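Local coordinates for esterase (Capnocytophaga ochracea, PDB 4W9R), which is of unknown function but, as a putative esterase of the alpha/beta-hydrolase clan, probably hydrolyses ester bonds, at residues Asp351-Asn354 / Glu355-His359. Sequence-based numbering, arbitrary orientation.
Sequences DLIN and ERITH. With ACT (acetate ion), chain I.
Leu352 and Arg356 run side by side, one turn apart, on the last modelled alpha-helix, 350-362, of the helical region that follows the alpha/beta-hydrolase-like sheet. The centre of this contact is about 42 Å from the centre of the chain, and the helix packs against helices 314-325 and 329-339. Arg356 can be followed outward atom by atom. Arg356 CB lies 3.4 Å from Ile353 O. Arg356 CG rests 3.3 Å from Leu352 O, which also accepts the backbone N-H of Arg356. With CG beside the backbone N (chi1 -57°) and a bend at the next bond (chi2 -68°), the chain is swung alongside Leu352, the two side chains pointing the same way. NE then passes the CD1 methyl of Leu352, and Arg356 NH1 is 3.9 Å from Leu352 CD1, which approaches the guanidinium obliquely. At the tip Arg356 NH1 donates to acetate O at 2.8 Å; the acetate, probably from the crystallisation liquor, lies at the edge of the guanidinium. NH2 works on different partners, forming a salt bridge with Glu321 and a hydrogen bond with Tyr336, so in this crystal both terminal nitrogens are engaged, which should limit rotation of the group. Phe317 touches both Leu352 and Arg356. The neighbouring pair, Ile353 and Ile357, cross at an angle, and Ile353 CG2 lies 3.9 Å from Ile357 CD1; Ile353 is buried and meets Phe317 and Ala339, whereas Ile357 leans on Leu333 and Tyr336. On the exposed flank, Thr358 folds its hydroxyl back onto the preceding turn. Asn354 O accepts twice: Thr358 N gives the regular helical bond at 2.8 Å, and Thr358 OG1 donates at 2.7 Å from the opposite face of the carbonyl plane, 40° above it and so not on a lone pair.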
loop_
_atom_site.group_PDB
_atom_site.type_symbol
_atom_site.label_atom_id
_atom_site.label_comp_id
_atom_site.label_asym_id
_atom_site.label_seq_id
_atom_site.Cartn_x
_atom_site.Cartn_y
_atom_site.Cartn_z
ATOM N N ASP B 351 40.140 15.621 -19.361
ATOM C CA ASP B 351 41.446 15.071 -19.024
ATOM C C ASP B 351 41.629 13.675 -19.612
ATOM O O ASP B 351 42.680 13.361 -20.170
ATOM C CB ASP B 351 41.644 15.030 -17.508
ATOM C CG ASP B 351 41.647 16.410 -16.880
ATOM O OD1 ASP B 351 41.740 17.408 -17.625
ATOM O OD2 ASP B 351 41.568 16.495 -15.635
ATOM N N LEU B 352 40.602 12.840 -19.477
ATOM C CA LEU B 352 40.655 11.477 -19.998
ATOM C C LEU B 352 40.751 11.472 -21.519
ATOM O O LEU B 352 41.529 10.711 -22.096
ATOM C CB LEU B 352 39.431 10.680 -19.548
ATOM C CG LEU B 352 39.292 9.268 -20.122
ATOM C CD1 LEU B 352 40.522 8.429 -19.812
ATOM C CD2 LEU B 352 38.037 8.597 -19.589
ATOM N N ILE B 353 39.957 12.324 -22.160
ATOM C CA ILE B 353 39.976 12.450 -23.611
ATOM C C ILE B 353 41.352 12.898 -24.094
ATOM O O ILE B 353 41.857 12.409 -25.105
ATOM C CB ILE B 353 38.903 13.443 -24.102
ATOM C CG1 ILE B 353 37.504 12.915 -23.776
ATOM C CG2 ILE B 353 39.033 13.687 -25.596
ATOM C CD1 ILE B 353 36.392 13.875 -24.124
ATOM N N ASN B 354 41.963 13.815 -23.350
ATOM C CA ASN B 354 43.283 14.324 -23.696
ATOM C C ASN B 354 44.354 13.240 -23.661
ATOM O O ASN B 354 45.250 13.220 -24.506
ATOM C CB ASN B 354 43.675 15.466 -22.758
ATOM C CG ASN B 354 43.908 16.767 -23.496
ATOM O OD1 ASN B 354 42.993 17.575 -23.654
ATOM N ND2 ASN B 354 45.136 16.974 -23.958
ATOM N N GLU B 355 44.259 12.345 -22.682
ATOM C CA GLU B 355 45.199 11.233 -22.570
ATOM C C GLU B 355 45.096 10.330 -23.795
ATOM O O GLU B 355 46.104 9.830 -24.298
ATOM C CB GLU B 355 44.938 10.428 -21.294
ATOM C CG GLU B 355 45.967 9.336 -21.025
ATOM C CD GLU B 355 45.583 8.442 -19.858
ATOM O OE1 GLU B 355 46.303 8.451 -18.836
ATOM O OE2 GLU B 355 44.566 7.726 -19.965
ATOM N N ARG B 356 43.872 10.132 -24.272
ATOM C CA ARG B 356 43.626 9.329 -25.462
ATOM C C ARG B 356 44.183 10.022 -26.701
ATOM O O ARG B 356 44.766 9.380 -27.573
ATOM C CB ARG B 356 42.129 9.064 -25.632
ATOM C CG ARG B 356 41.473 8.391 -24.435
ATOM C CD ARG B 356 41.972 6.968 -24.250
ATOM N NE ARG B 356 41.415 6.339 -23.056
ATOM C CZ ARG B 356 40.249 5.700 -23.021
ATOM N NH1 ARG B 356 39.823 5.156 -21.890
ATOM N NH2 ARG B 356 39.508 5.607 -24.116
ATOM N N ILE B 357 43.997 11.335 -26.769
ATOM C CA ILE B 357 44.499 12.128 -27.885
ATOM C C ILE B 357 46.023 12.139 -27.895
ATOM O O ILE B 357 46.648 11.992 -28.946
ATOM C CB ILE B 357 43.973 13.578 -27.828
ATOM C CG1 ILE B 357 42.456 13.599 -28.023
ATOM C CG2 ILE B 357 44.650 14.443 -28.881
ATOM C CD1 ILE B 357 41.856 14.986 -28.007
ATOM N N THR B 358 46.613 12.302 -26.715
ATOM C CA THR B 358 48.064 12.325 -26.574
ATOM C C THR B 358 48.678 11.004 -27.027
ATOM O O THR B 358 49.709 10.985 -27.699
ATOM C CB THR B 358 48.485 12.613 -25.116
ATOM O OG1 THR B 358 47.916 13.856 -24.689
ATOM C CG2 THR B 358 50.000 12.689 -24.999
ATOM N N HIS B 359 48.030 9.902 -26.664
ATOM C CA HIS B 359 48.517 8.574 -27.021
ATOM C C HIS B 359 48.430 8.326 -28.525
ATOM O O HIS B 359 49.265 7.622 -29.095
ATOM C CB HIS B 359 47.732 7.499 -26.267
ATOM C CG HIS B 359 48.221 6.107 -26.518
ATOM N ND1 HIS B 359 47.777 5.342 -27.574
ATOM C CD2 HIS B 359 49.116 5.342 -25.849
ATOM C CE1 HIS B 359 48.377 4.164 -27.545
ATOM N NE2 HIS B 359 49.195 4.139 -26.508
HETATM C C ACT I . 37.504 3.052 -19.941
HETATM O O ACT I . 37.538 3.821 -20.926
HETATM O OXT ACT I . 36.949 1.948 -20.129
HETATM C CH3 ACT I . 38.090 3.431 -18.613
#